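Local coordinates for putative acyl-[acyl-carrier-protein] desaturase DesA2 (PDB 1ZA0) that may desaturate acyl chains carried on acyl carrier protein in mycobacterial fatty acid biosynthesis, using a carboxylate-bridged di-metal site inside a four-helix bundle, at residues H35-F40 against I182-R187; T66-I71 against A163-N168; L73-N78 against D223-D228; G101-E106 against E194-L199; A105-H110 against F157-G162. One frame throughout, in Å; residues are numbered along the deposited sequence.

Contact 1 of 5, residues H35-F40 against I182-R187; sequences HDYVPF and IDRIAR
On the outer side of helix 176-206, one of the long helices of the ferritin-like desaturase bundle, Y37 meets R184 and ties the loop between helices 9-27 and 63-77 to the bundle surface. These two side chains make the whole contact. They cross at roughly a right angle, and the plane of the phenol ring stands 81° from that of the guanidinium. The first torsion of R184 sets CG by the phenol end, with R184 CG 3.8 Å from Y37 CZ, and a bend at chi2 (-69°) turns CD and NE toward the hydroxyl. W32 meets the Y37 ring roughly perpendicularly and also touches R184, building a small cluster at the surface. D30 OD2 makes a long, weak ion pair with R184 NH2. One turn along the helix, R187 NE reaches back to D183 OD2 at 2.9 Å in a salt bridge. R184 is modelled in two conformations; in the one described here, its NE donates to Y37 OH at 3.0 Å, with the hydroxyl 15° out of the guanidinium plane.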
# COMPACT_ATOMS: atom_id res chain seq x y z
N HIS A 35 8.33 -15.25 5.81
CA HIS A 35 8.58 -16.17 6.92
C HIS A 35 9.76 -15.75 7.80
O HIS A 35 9.85 -16.14 8.95
CB HIS A 35 8.73 -17.63 6.45
CG HIS A 35 9.97 -17.89 5.67
ND1 HIS A 35 9.96 -18.09 4.31
CD2 HIS A 35 11.27 -17.95 6.05
CE1 HIS A 35 11.20 -18.27 3.90
NE2 HIS A 35 12.01 -18.16 4.92
N ASP A 36 10.62 -14.88 7.28
CA ASP A 36 11.74 -14.40 8.05
C ASP A 36 11.33 -13.30 9.00
O ASP A 36 12.15 -12.91 9.78
CB ASP A 36 12.83 -13.85 7.10
CG ASP A 36 13.67 -14.94 6.47
OD1 ASP A 36 13.79 -16.07 7.02
OD2 ASP A 36 14.27 -14.74 5.39
N TYR A 37 10.13 -12.74 8.90
CA TYR A 37 9.65 -11.72 9.82
C TYR A 37 8.57 -12.20 10.76
O TYR A 37 7.82 -11.40 11.40
CB TYR A 37 9.18 -10.50 9.01
CG TYR A 37 10.37 -9.75 8.49
CD1 TYR A 37 10.96 -8.71 9.27
CD2 TYR A 37 10.96 -10.09 7.26
CE1 TYR A 37 12.09 -8.03 8.81
CE2 TYR A 37 12.08 -9.41 6.79
CZ TYR A 37 12.64 -8.39 7.56
OH TYR A 37 13.75 -7.77 7.11
N VAL A 38 8.48 -13.52 10.88
CA VAL A 38 7.43 -14.13 11.74
C VAL A 38 8.06 -14.93 12.89
O VAL A 38 8.77 -15.86 12.63
CB VAL A 38 6.47 -15.05 10.91
CG1 VAL A 38 5.40 -15.66 11.78
CG2 VAL A 38 5.82 -14.21 9.80
N PRO A 39 7.82 -14.55 14.15
CA PRO A 39 8.45 -15.23 15.28
C PRO A 39 7.68 -16.48 15.65
O PRO A 39 6.93 -16.49 16.63
CB PRO A 39 8.37 -14.18 16.42
CG PRO A 39 7.11 -13.43 16.11
CD PRO A 39 7.01 -13.41 14.59
N PHE A 40 7.85 -17.47 14.84
CA PHE A 40 7.13 -18.73 14.95
C PHE A 40 7.29 -19.36 16.32
O PHE A 40 6.34 -19.97 16.79
CB PHE A 40 7.60 -19.71 13.86
CG PHE A 40 7.10 -19.36 12.48
CD1 PHE A 40 5.76 -19.51 12.17
CD2 PHE A 40 7.98 -18.87 11.52
CE1 PHE A 40 5.29 -19.18 10.89
CE2 PHE A 40 7.56 -18.50 10.25
CZ PHE A 40 6.20 -18.65 9.92
N ILE A 182 7.19 -3.97 8.55
CA ILE A 182 6.54 -2.84 7.97
C ILE A 182 7.54 -1.95 7.17
O ILE A 182 7.18 -1.41 6.13
CB ILE A 182 5.75 -1.98 8.97
CG1 ILE A 182 4.68 -2.82 9.71
CG2 ILE A 182 5.07 -0.84 8.25
CD1 ILE A 182 3.56 -3.45 8.78
N ASP A 183 8.74 -1.80 7.68
CA ASP A 183 9.77 -1.08 6.93
C ASP A 183 10.07 -1.78 5.57
O ASP A 183 10.27 -1.08 4.58
CB ASP A 183 11.01 -1.03 7.79
CG ASP A 183 12.19 -0.48 7.08
OD1 ASP A 183 12.27 0.77 6.97
OD2 ASP A 183 13.07 -1.23 6.66
N ARG A 184 10.15 -3.12 5.53
CA ARG A 184 10.33 -3.83 4.23
C ARG A 184 9.19 -3.50 3.28
O ARG A 184 9.44 -3.21 2.09
CB ARG A 184 10.48 -5.36 4.38
CG ARG A 184 11.82 -5.87 4.87
CD ARG A 184 13.05 -5.71 3.92
NE ARG A 184 14.17 -6.53 4.42
CZ ARG A 184 15.19 -7.05 3.72
NH1 ARG A 184 16.10 -7.78 4.35
NH2 ARG A 184 15.31 -6.84 2.41
N ILE A 185 7.96 -3.57 3.76
CA ILE A 185 6.77 -3.25 2.98
C ILE A 185 6.81 -1.81 2.45
O ILE A 185 6.55 -1.55 1.22
CB ILE A 185 5.49 -3.47 3.79
CG1 ILE A 185 5.30 -4.96 4.11
CG2 ILE A 185 4.26 -2.94 3.04
CD1 ILE A 185 3.99 -5.24 4.93
N ALA A 186 7.17 -0.87 3.35
CA ALA A 186 7.26 0.55 2.97
C ALA A 186 8.24 0.75 1.80
O ALA A 186 7.92 1.53 0.89
CB ALA A 186 7.68 1.38 4.10
N ARG A 187 9.39 0.10 1.87
CA ARG A 187 10.41 0.17 0.82
C ARG A 187 9.94 -0.41 -0.53
O ARG A 187 10.29 0.12 -1.61
CB ARG A 187 11.68 -0.51 1.26
CG ARG A 187 12.37 0.20 2.37
CD ARG A 187 13.62 -0.51 2.90
NE ARG A 187 13.97 0.03 4.23
CZ ARG A 187 14.56 1.21 4.43
NH1 ARG A 187 14.97 1.97 3.38
NH2 ARG A 187 14.79 1.62 5.67

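Contact 2 of 5, residues T66-I71 against A163-N168; sequences TDACEI and AVFCRN
F165 pushes its ring from helix 148-172 against helix 63-77, where A68 and I71 receive it; the three residues are all buried. The tight part is at the far end of the ring. F165 CZ lies 3.5 Å from A68 O, which sits at the ring edge near its plane, so a backbone carbonyl faces the rim C-H groups. The methyl of A68 joins in, with A68 CB 3.9 Å from F165 CZ. CG of F165 is anti to the backbone N (chi1 -171°), and this extends the ring across the gap between segments whose nearest CA atoms, those of A68 and F165, are still 8.5 Å apart. I71 is the looser neighbour: its CG2 comes only to 4.3 Å from F165 CZ, at an oblique approach to the ring. L72 also touches F165, and V239 of helix 233-241 packs on A68 and I71 on this buried side.

Toward the more exposed side helix 63-77 turns polar. E70 forms a salt bridge with K235 and D67 a hydrogen bond with N238. A single phenylalanine ring, set against an alanine and an isoleucine, thus joins two helices in the apolar interior of this ferritin-like, all-helical desaturase fold.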
# COMPACT_ATOMS: atom_id res chain seq x y z
N THR A 66 -2.17 -2.16 15.66
CA THR A 66 -2.92 -3.32 15.12
C THR A 66 -4.08 -2.92 14.20
O THR A 66 -4.33 -3.60 13.21
CB THR A 66 -3.46 -4.26 16.28
OG1 THR A 66 -4.25 -3.52 17.20
CG2 THR A 66 -2.33 -4.79 17.11
N ASP A 67 -4.77 -1.81 14.48
CA ASP A 67 -5.76 -1.33 13.56
C ASP A 67 -5.13 -1.03 12.20
O ASP A 67 -5.68 -1.40 11.16
CB ASP A 67 -6.41 -0.03 14.04
CG ASP A 67 -7.37 -0.20 15.25
OD1 ASP A 67 -7.70 -1.35 15.63
OD2 ASP A 67 -7.81 0.81 15.84
N ALA A 68 -4.00 -0.31 12.21
CA ALA A 68 -3.27 0.02 10.96
C ALA A 68 -2.89 -1.27 10.19
O ALA A 68 -3.03 -1.33 8.95
CB ALA A 68 -2.07 0.83 11.27
N CYS A 69 -2.45 -2.28 10.91
CA CYS A 69 -2.05 -3.53 10.28
C CYS A 69 -3.26 -4.29 9.66
O CYS A 69 -3.11 -4.92 8.65
CB CYS A 69 -1.33 -4.45 11.25
SG CYS A 69 0.32 -3.91 11.71
N GLU A 70 -4.40 -4.26 10.32
CA GLU A 70 -5.61 -4.90 9.83
C GLU A 70 -6.11 -4.23 8.59
O GLU A 70 -6.49 -4.90 7.65
CB GLU A 70 -6.71 -4.94 10.89
CG GLU A 70 -6.30 -5.76 12.08
CD GLU A 70 -7.35 -5.85 13.15
OE1 GLU A 70 -7.63 -4.87 13.88
OE2 GLU A 70 -7.88 -6.97 13.28
N ILE A 71 -6.04 -2.89 8.55
CA ILE A 71 -6.39 -2.17 7.33
C ILE A 71 -5.49 -2.57 6.19
O ILE A 71 -5.98 -2.83 5.08
CB ILE A 71 -6.32 -0.63 7.58
CG1 ILE A 71 -7.43 -0.22 8.55
CG2 ILE A 71 -6.38 0.16 6.21
CD1 ILE A 71 -7.14 1.15 9.22
N ALA A 163 2.90 4.00 0.54
CA ALA A 163 4.25 4.31 0.96
C ALA A 163 4.26 5.24 2.19
O ALA A 163 5.00 4.96 3.13
CB ALA A 163 5.05 4.89 -0.17
N VAL A 164 3.40 6.27 2.20
CA VAL A 164 3.25 7.19 3.31
C VAL A 164 2.66 6.49 4.58
O VAL A 164 3.22 6.58 5.68
CB VAL A 164 2.38 8.36 2.89
CG1 VAL A 164 2.04 9.26 4.06
CG2 VAL A 164 3.13 9.20 1.77
N PHE A 165 1.58 5.76 4.38
CA PHE A 165 0.99 4.92 5.42
C PHE A 165 2.01 4.02 6.09
O PHE A 165 2.12 4.06 7.31
CB PHE A 165 -0.19 4.13 4.81
CG PHE A 165 -1.05 3.37 5.80
CD1 PHE A 165 -2.36 3.77 6.04
CD2 PHE A 165 -0.56 2.20 6.42
CE1 PHE A 165 -3.20 3.03 6.93
CE2 PHE A 165 -1.38 1.45 7.26
CZ PHE A 165 -2.71 1.90 7.54
N CYS A 166 2.79 3.23 5.32
CA CYS A 166 3.66 2.26 5.90
C CYS A 166 4.92 2.90 6.50
O CYS A 166 5.46 2.40 7.51
CB CYS A 166 4.05 1.18 4.88
SG CYS A 166 2.67 0.15 4.38
N ARG A 167 5.41 3.97 5.87
CA ARG A 167 6.48 4.74 6.46
C ARG A 167 6.08 5.31 7.86
O ARG A 167 6.87 5.17 8.83
CB ARG A 167 6.94 5.87 5.52
CG ARG A 167 8.10 6.66 6.14
N ASN A 168 4.89 5.91 7.94
CA ASN A 168 4.44 6.56 9.13
C ASN A 168 4.20 5.49 10.18
O ASN A 168 4.44 5.70 11.38
CB ASN A 168 3.15 7.40 8.91
CG ASN A 168 3.39 8.63 8.01
OD1 ASN A 168 4.56 8.98 7.71
ND2 ASN A 168 2.28 9.30 7.63

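Contact 3 of 5, residues L73-N78 against D223-D228; sequences LILKDN and DVLGAD
L75, near the C-terminal end of helix 63-77, packs against the loop at L225 and G226, and apolar contact dominates. Its CD1 is 3.8 Å from L225 CB, and the two leucine side chains cross at about a right angle. L75 CD1 also approaches the loop backbone, 4.0 Å from G226 N. The first torsion of L75 carries CG toward the loop, and chi2 (-178°) then sets CD1 over L225 and G226 and leaves CD2 facing D228, 4.0 Å from its OD1.

The polar bonds are local to each segment and shape the backbone. N78 ND2 donates to I74 O at 3.0 Å, close to the end of the helix. In the loop, V224 N takes D223 OD1 as acceptor, and A227 N bonds V224 O at 3.2 Å to close the turn. G226 has phi 92°, as the third residue of a type II turn commonly does.

Y158 touches both leucines from helix 148-172. Next along the helix, K76 reaches with its amine to E107, E189 and H110. The contact is a type II beta turn from V224 to A227, seated on a leucine of a helix that also serves the metal site, probably a di-iron centre as in the family.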
# COMPACT_ATOMS: atom_id res chain seq x y z
N LEU A 73 -3.76 -5.32 5.76
CA LEU A 73 -3.99 -6.71 5.43
C LEU A 73 -5.22 -6.86 4.55
O LEU A 73 -5.19 -7.57 3.49
CB LEU A 73 -4.09 -7.52 6.69
CG LEU A 73 -4.47 -8.98 6.44
CD1 LEU A 73 -3.42 -9.69 5.53
CD2 LEU A 73 -4.68 -9.71 7.74
N ILE A 74 -6.29 -6.15 4.92
CA ILE A 74 -7.54 -6.22 4.15
C ILE A 74 -7.30 -5.71 2.73
O ILE A 74 -7.74 -6.30 1.75
CB ILE A 74 -8.67 -5.38 4.83
CG1 ILE A 74 -9.11 -5.98 6.17
CG2 ILE A 74 -9.89 -5.19 3.91
CD1 ILE A 74 -9.93 -7.19 6.04
N LEU A 75 -6.61 -4.59 2.62
CA LEU A 75 -6.31 -3.98 1.31
C LEU A 75 -5.39 -4.89 0.47
O LEU A 75 -5.60 -5.09 -0.74
CB LEU A 75 -5.67 -2.62 1.50
CG LEU A 75 -6.56 -1.51 2.09
CD1 LEU A 75 -5.80 -0.22 2.19
CD2 LEU A 75 -7.88 -1.35 1.24
N LYS A 76 -4.38 -5.45 1.12
CA LYS A 76 -3.42 -6.28 0.40
C LYS A 76 -4.06 -7.60 -0.09
O LYS A 76 -3.69 -8.09 -1.14
CB LYS A 76 -2.18 -6.59 1.24
CG LYS A 76 -1.31 -5.35 1.59
CD LYS A 76 -0.35 -4.98 0.59
CE LYS A 76 0.45 -3.72 1.06
NZ LYS A 76 1.19 -3.39 -0.14
N ASP A 77 -4.95 -8.18 0.71
CA ASP A 77 -5.69 -9.40 0.30
C ASP A 77 -6.61 -9.15 -0.93
O ASP A 77 -6.87 -10.06 -1.69
CB ASP A 77 -6.54 -9.89 1.44
CG ASP A 77 -5.77 -10.79 2.40
OD1 ASP A 77 -4.69 -11.29 2.02
OD2 ASP A 77 -6.24 -11.09 3.53
N ASN A 78 -7.08 -7.92 -1.12
CA ASN A 78 -7.99 -7.53 -2.23
C ASN A 78 -7.35 -6.68 -3.35
O ASN A 78 -6.61 -7.23 -4.18
CB ASN A 78 -9.22 -6.83 -1.65
CG ASN A 78 -10.12 -7.84 -0.86
OD1 ASN A 78 -10.84 -8.66 -1.50
ND2 ASN A 78 -10.02 -7.83 0.51
N ASP A 223 -9.73 8.79 -1.67
CA ASP A 223 -10.12 8.78 -0.23
C ASP A 223 -8.99 8.15 0.60
O ASP A 223 -8.04 7.64 0.05
CB ASP A 223 -11.45 8.04 -0.03
CG ASP A 223 -12.36 8.67 1.11
OD1 ASP A 223 -11.87 9.31 2.08
OD2 ASP A 223 -13.60 8.50 1.12
N VAL A 224 -9.07 8.19 1.92
CA VAL A 224 -8.04 7.56 2.73
C VAL A 224 -8.05 6.04 2.55
O VAL A 224 -9.08 5.43 2.20
CB VAL A 224 -8.13 7.93 4.24
CG1 VAL A 224 -8.23 9.44 4.43
CG2 VAL A 224 -9.26 7.24 4.89
N LEU A 225 -6.91 5.43 2.78
CA LEU A 225 -6.83 3.98 2.67
C LEU A 225 -7.82 3.30 3.60
O LEU A 225 -7.88 3.58 4.80
CB LEU A 225 -5.39 3.48 2.90
CG LEU A 225 -4.38 3.88 1.84
CD1 LEU A 225 -3.01 3.45 2.39
CD2 LEU A 225 -4.62 3.26 0.50
N GLY A 226 -8.64 2.42 3.05
CA GLY A 226 -9.57 1.64 3.88
C GLY A 226 -10.96 2.26 4.06
O GLY A 226 -11.80 1.69 4.75
N ALA A 227 -11.18 3.42 3.44
CA ALA A 227 -12.48 4.11 3.37
C ALA A 227 -13.66 3.24 2.85
O ALA A 227 -14.79 3.49 3.18
CB ALA A 227 -12.32 5.33 2.46
N ASP A 228 -13.35 2.24 2.03
CA ASP A 228 -14.31 1.28 1.47
C ASP A 228 -14.54 0.04 2.38
O ASP A 228 -15.37 -0.82 2.04
CB ASP A 228 -13.81 0.78 0.08
CG ASP A 228 -12.40 0.05 0.15
OD1 ASP A 228 -11.44 0.53 0.85
OD2 ASP A 228 -12.16 -1.02 -0.47

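Contact 4 of 5, residues G101-E106 against E194-L199; sequences GRWTAE and EFFANL
F196 meets W103 in an edge-to-face pair, the one meeting between 194-199 and 101-106. Along the second segment F195 comes first, its ring stacked on that of W99 and lying beside helix 9-27. F196 follows. Its ring plane stands at 83° to the indole, and its centroid is 5.3 Å from that of the five-membered ring of W103. F196 presents its edge at CE2, which lies over one face of the indole, displaced toward the rim, 3.8 Å from W103 NE1 and 3.9 Å from W103 CD1. W103 has CG anti to its backbone N (chi1 173°), which swings the indole across toward helix 176-206. Its NE1 is spent elsewhere, on a hydrogen bond to E159 OE2; H192 also meets the indole edge-to-face. M155 touches both rings from helix 148-172. Farther on, L199 turns to V17, V18 and L152. This T-shaped pair belongs to the aromatic second shell of the metal site, where W103 holds a carboxylate oxygen of the metal ligand E159.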
# COMPACT_ATOMS: atom_id res chain seq x y z
N GLY A 101 3.04 -9.31 -12.97
CA GLY A 101 3.26 -10.57 -12.29
C GLY A 101 4.18 -10.35 -11.09
O GLY A 101 3.87 -10.83 -9.99
N ARG A 102 5.26 -9.60 -11.31
CA ARG A 102 6.17 -9.22 -10.24
C ARG A 102 5.50 -8.35 -9.14
O ARG A 102 5.64 -8.64 -7.95
CB ARG A 102 7.43 -8.56 -10.76
CG ARG A 102 8.41 -8.10 -9.64
CD ARG A 102 8.99 -9.22 -8.83
NE ARG A 102 10.06 -8.72 -8.01
CZ ARG A 102 11.35 -8.97 -8.24
NH1 ARG A 102 11.68 -9.79 -9.21
NH2 ARG A 102 12.29 -8.41 -7.49
N TRP A 103 4.77 -7.33 -9.55
CA TRP A 103 4.07 -6.43 -8.64
C TRP A 103 3.08 -7.24 -7.82
O TRP A 103 3.05 -7.13 -6.60
CB TRP A 103 3.36 -5.29 -9.39
CG TRP A 103 2.49 -4.43 -8.50
CD1 TRP A 103 2.93 -3.43 -7.73
CD2 TRP A 103 1.07 -4.47 -8.31
NE1 TRP A 103 1.90 -2.88 -7.02
CE2 TRP A 103 0.74 -3.50 -7.37
CE3 TRP A 103 0.04 -5.28 -8.81
CZ2 TRP A 103 -0.56 -3.29 -6.91
CZ3 TRP A 103 -1.24 -5.10 -8.34
CH2 TRP A 103 -1.54 -4.08 -7.43
N THR A 104 2.26 -8.05 -8.50
CA THR A 104 1.33 -8.95 -7.81
C THR A 104 1.97 -9.84 -6.73
O THR A 104 1.43 -9.98 -5.65
CB THR A 104 0.58 -9.81 -8.87
OG1 THR A 104 -0.15 -8.89 -9.70
CG2 THR A 104 -0.53 -10.65 -8.22
N ALA A 105 3.06 -10.47 -7.05
CA ALA A 105 3.75 -11.33 -6.11
C ALA A 105 4.26 -10.55 -4.90
O ALA A 105 4.33 -11.10 -3.79
CB ALA A 105 4.97 -11.99 -6.81
N GLU A 106 4.73 -9.30 -5.12
CA GLU A 106 5.17 -8.45 -3.99
C GLU A 106 4.02 -8.07 -3.06
O GLU A 106 4.17 -8.18 -1.84
CB GLU A 106 5.93 -7.24 -4.46
CG GLU A 106 7.25 -7.61 -5.10
CD GLU A 106 8.10 -6.38 -5.58
OE1 GLU A 106 7.74 -5.19 -5.33
OE2 GLU A 106 9.17 -6.64 -6.14
N GLU A 194 7.27 4.39 -7.73
CA GLU A 194 8.31 4.94 -8.62
C GLU A 194 7.97 4.37 -10.03
O GLU A 194 7.96 5.06 -11.02
CB GLU A 194 9.70 4.48 -8.18
CG GLU A 194 10.89 4.80 -9.09
CD GLU A 194 12.19 4.34 -8.51
OE1 GLU A 194 12.15 3.63 -7.47
OE2 GLU A 194 13.31 4.68 -9.03
N PHE A 195 7.72 3.08 -10.07
CA PHE A 195 7.40 2.37 -11.31
C PHE A 195 6.16 2.92 -11.96
O PHE A 195 6.22 3.39 -13.11
CB PHE A 195 7.27 0.86 -11.05
CG PHE A 195 7.52 -0.02 -12.27
CD1 PHE A 195 8.48 -1.01 -12.24
CD2 PHE A 195 6.75 0.10 -13.41
CE1 PHE A 195 8.68 -1.86 -13.34
CE2 PHE A 195 6.97 -0.72 -14.52
CZ PHE A 195 7.94 -1.69 -14.49
N PHE A 196 5.02 2.95 -11.24
CA PHE A 196 3.81 3.51 -11.83
C PHE A 196 3.96 4.97 -12.17
O PHE A 196 3.46 5.46 -13.20
CB PHE A 196 2.55 3.29 -10.99
CG PHE A 196 2.12 1.83 -10.94
CD1 PHE A 196 1.63 1.20 -12.09
CD2 PHE A 196 2.24 1.10 -9.77
CE1 PHE A 196 1.24 -0.13 -12.06
CE2 PHE A 196 1.85 -0.24 -9.73
CZ PHE A 196 1.38 -0.85 -10.88
N ALA A 197 4.61 5.71 -11.29
CA ALA A 197 4.73 7.14 -11.53
C ALA A 197 5.60 7.41 -12.78
O ALA A 197 5.42 8.40 -13.46
CB ALA A 197 5.33 7.84 -10.33
N ASN A 198 6.60 6.57 -13.03
CA ASN A 198 7.44 6.79 -14.21
C ASN A 198 6.58 6.55 -15.50
O ASN A 198 6.77 7.24 -16.51
CB ASN A 198 8.70 5.87 -14.16
CG ASN A 198 9.73 6.35 -13.16
OD1 ASN A 198 9.64 7.52 -12.71
ND2 ASN A 198 10.75 5.46 -12.81
N LEU A 199 5.63 5.62 -15.44
CA LEU A 199 4.78 5.31 -16.59
C LEU A 199 3.89 6.49 -16.83
O LEU A 199 3.66 6.88 -17.98
CB LEU A 199 3.96 4.05 -16.39
CG LEU A 199 4.68 2.74 -16.20
CD1 LEU A 199 3.76 1.51 -16.08
CD2 LEU A 199 5.58 2.56 -17.33

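Contact 5 of 5, residues A105-H110 against F157-G162; sequences AEEHLH and FYERCG. With MN (manganese (II) ion), chain B.
E107 faces E159 across a manganese ion, and the two glutamates approach it from opposite directions, their carboxylate planes 74° apart. On the first segment E106 precedes the ligand. Its carboxylate hydrogen-bonds the metal ligand H192 and H25, and forms a salt bridge with R102. E107 comes next and binds the metal through one oxygen, with manganese 2.1 Å from OE2. A bend at chi2 (-64°) brings that carboxylate round to the ion. E107 OE1 takes a salt bridge from K76 and a weak hydrogen bond from a water that itself sits 2.2 Å from manganese. E159 answers with both oxygens, its OE1 2.3 Å and its OE2 2.4 Å from the ion, and W103 donates to OE2. E189 and H192 complete the ligands.

One turn on, K76 NZ hydrogen-bonds H110 ND1, while D188 bonds NE2. The four protein ligands of manganese are those assigned by similarity to the second iron, so the ion probably occupies that position; H110 belongs, by similarity, to the first. E107 OE2 and E159 OE2, 3.5 Å apart, are held together by the cation between them. The negative charge gathered here is probably balanced by manganese together with K76.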
# COMPACT_ATOMS: atom_id res chain seq x y z
N ALA A 105 3.06 -10.47 -7.05
CA ALA A 105 3.75 -11.33 -6.11
C ALA A 105 4.26 -10.55 -4.90
O ALA A 105 4.33 -11.10 -3.79
CB ALA A 105 4.97 -11.99 -6.81
N GLU A 106 4.73 -9.30 -5.12
CA GLU A 106 5.17 -8.45 -3.99
C GLU A 106 4.02 -8.07 -3.06
O GLU A 106 4.17 -8.18 -1.84
CB GLU A 106 5.93 -7.24 -4.46
CG GLU A 106 7.25 -7.61 -5.10
CD GLU A 106 8.10 -6.38 -5.58
OE1 GLU A 106 7.74 -5.19 -5.33
OE2 GLU A 106 9.17 -6.64 -6.14
N GLU A 107 2.90 -7.68 -3.63
CA GLU A 107 1.72 -7.38 -2.88
C GLU A 107 1.28 -8.63 -2.04
O GLU A 107 0.87 -8.53 -0.84
CB GLU A 107 0.57 -6.95 -3.79
CG GLU A 107 0.74 -5.62 -4.52
CD GLU A 107 0.82 -4.44 -3.56
OE1 GLU A 107 -0.04 -4.26 -2.72
OE2 GLU A 107 1.79 -3.73 -3.60
N HIS A 108 1.29 -9.76 -2.68
CA HIS A 108 0.89 -10.98 -2.03
C HIS A 108 1.79 -11.29 -0.84
O HIS A 108 1.34 -11.74 0.18
CB HIS A 108 1.03 -12.16 -2.97
CG HIS A 108 0.41 -13.40 -2.43
ND1 HIS A 108 0.59 -14.63 -3.01
CD2 HIS A 108 -0.38 -13.61 -1.34
CE1 HIS A 108 -0.11 -15.54 -2.34
NE2 HIS A 108 -0.70 -14.95 -1.32
N LEU A 109 3.09 -11.15 -1.05
CA LEU A 109 4.11 -11.32 -0.05
C LEU A 109 3.85 -10.49 1.21
O LEU A 109 3.96 -11.02 2.32
CB LEU A 109 5.50 -11.05 -0.63
CG LEU A 109 6.62 -11.39 0.40
CD1 LEU A 109 7.00 -12.88 0.35
CD2 LEU A 109 7.81 -10.55 0.16
N HIS A 110 3.43 -9.25 1.03
CA HIS A 110 3.09 -8.35 2.09
C HIS A 110 1.93 -8.91 2.90
O HIS A 110 2.01 -8.94 4.13
CB HIS A 110 2.64 -6.93 1.52
CG HIS A 110 3.72 -6.25 0.74
ND1 HIS A 110 3.48 -5.17 -0.11
CD2 HIS A 110 5.07 -6.45 0.73
CE1 HIS A 110 4.64 -4.77 -0.61
NE2 HIS A 110 5.62 -5.53 -0.11
N PHE A 157 -0.95 7.18 -7.38
CA PHE A 157 -1.39 7.81 -6.16
C PHE A 157 -1.59 6.79 -5.03
O PHE A 157 -1.33 7.07 -3.88
CB PHE A 157 -2.70 8.52 -6.39
CG PHE A 157 -2.57 9.88 -6.94
CD1 PHE A 157 -2.10 10.91 -6.15
CD2 PHE A 157 -2.98 10.17 -8.27
CE1 PHE A 157 -1.99 12.19 -6.64
CE2 PHE A 157 -2.87 11.49 -8.78
CZ PHE A 157 -2.36 12.49 -7.97
N TYR A 158 -2.17 5.65 -5.39
CA TYR A 158 -2.55 4.63 -4.44
C TYR A 158 -1.28 4.00 -3.82
O TYR A 158 -1.21 3.84 -2.61
CB TYR A 158 -3.44 3.57 -5.13
CG TYR A 158 -3.85 2.42 -4.21
CD1 TYR A 158 -4.92 2.58 -3.34
CD2 TYR A 158 -3.16 1.22 -4.19
CE1 TYR A 158 -5.32 1.56 -2.47
CE2 TYR A 158 -3.56 0.17 -3.32
CZ TYR A 158 -4.63 0.37 -2.45
OH TYR A 158 -5.08 -0.61 -1.58
N GLU A 159 -0.27 3.72 -4.64
CA GLU A 159 1.02 3.32 -4.13
C GLU A 159 1.70 4.38 -3.29
O GLU A 159 2.34 4.05 -2.31
CB GLU A 159 1.95 2.82 -5.23
CG GLU A 159 1.41 1.57 -5.91
CD GLU A 159 1.62 0.36 -4.97
OE1 GLU A 159 2.09 0.56 -3.79
OE2 GLU A 159 1.39 -0.77 -5.38
N ARG A 160 1.52 5.65 -3.62
CA ARG A 160 2.11 6.67 -2.78
C ARG A 160 1.40 6.71 -1.40
O ARG A 160 2.04 6.86 -0.42
CB ARG A 160 2.01 8.05 -3.44
CG ARG A 160 2.77 9.15 -2.63
CD ARG A 160 2.90 10.47 -3.39
NE ARG A 160 3.86 11.38 -2.80
CZ ARG A 160 5.09 11.63 -3.21
NH1 ARG A 160 5.62 11.03 -4.25
NH2 ARG A 160 5.81 12.51 -2.52
N CYS A 161 0.08 6.57 -1.40
CA CYS A 161 -0.67 6.40 -0.15
C CYS A 161 -0.11 5.24 0.68
O CYS A 161 0.13 5.41 1.88
CB CYS A 161 -2.16 6.15 -0.39
SG CYS A 161 -3.00 7.52 -1.18
N GLY A 162 0.08 4.08 0.05
CA GLY A 162 0.74 2.92 0.66
C GLY A 162 2.07 3.25 1.27
O GLY A 162 2.38 2.80 2.38
MN MN B . 2.30 -1.66 -3.38
O HOH W 1 0.32 -1.24 -2.60

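How the contacts relate
Contact 5 sits near the middle of the chain, its centre 4 Å from the chain's centre, and the others lie 9 to 14 Å from it, centre to centre. Contact 4, the nearest, shares A105 and E106 with it. Contacts 2 and 3, about 11 Å from contact 5, touch through F165 and L225. Contact 1, about 14 Å away on the surface, reaches the site by packing of I185 on H110. Helix 95-121 serves contacts 4 and 5, 148-172 contacts 2 and 5, 176-206 contacts 1 and 4, and 63-77 contacts 2 and 3. Along the chain contact 5 is nested inside the loops closed by contacts 1, 2 and 3, so segments distant in sequence converge on one metal-binding helical bundle.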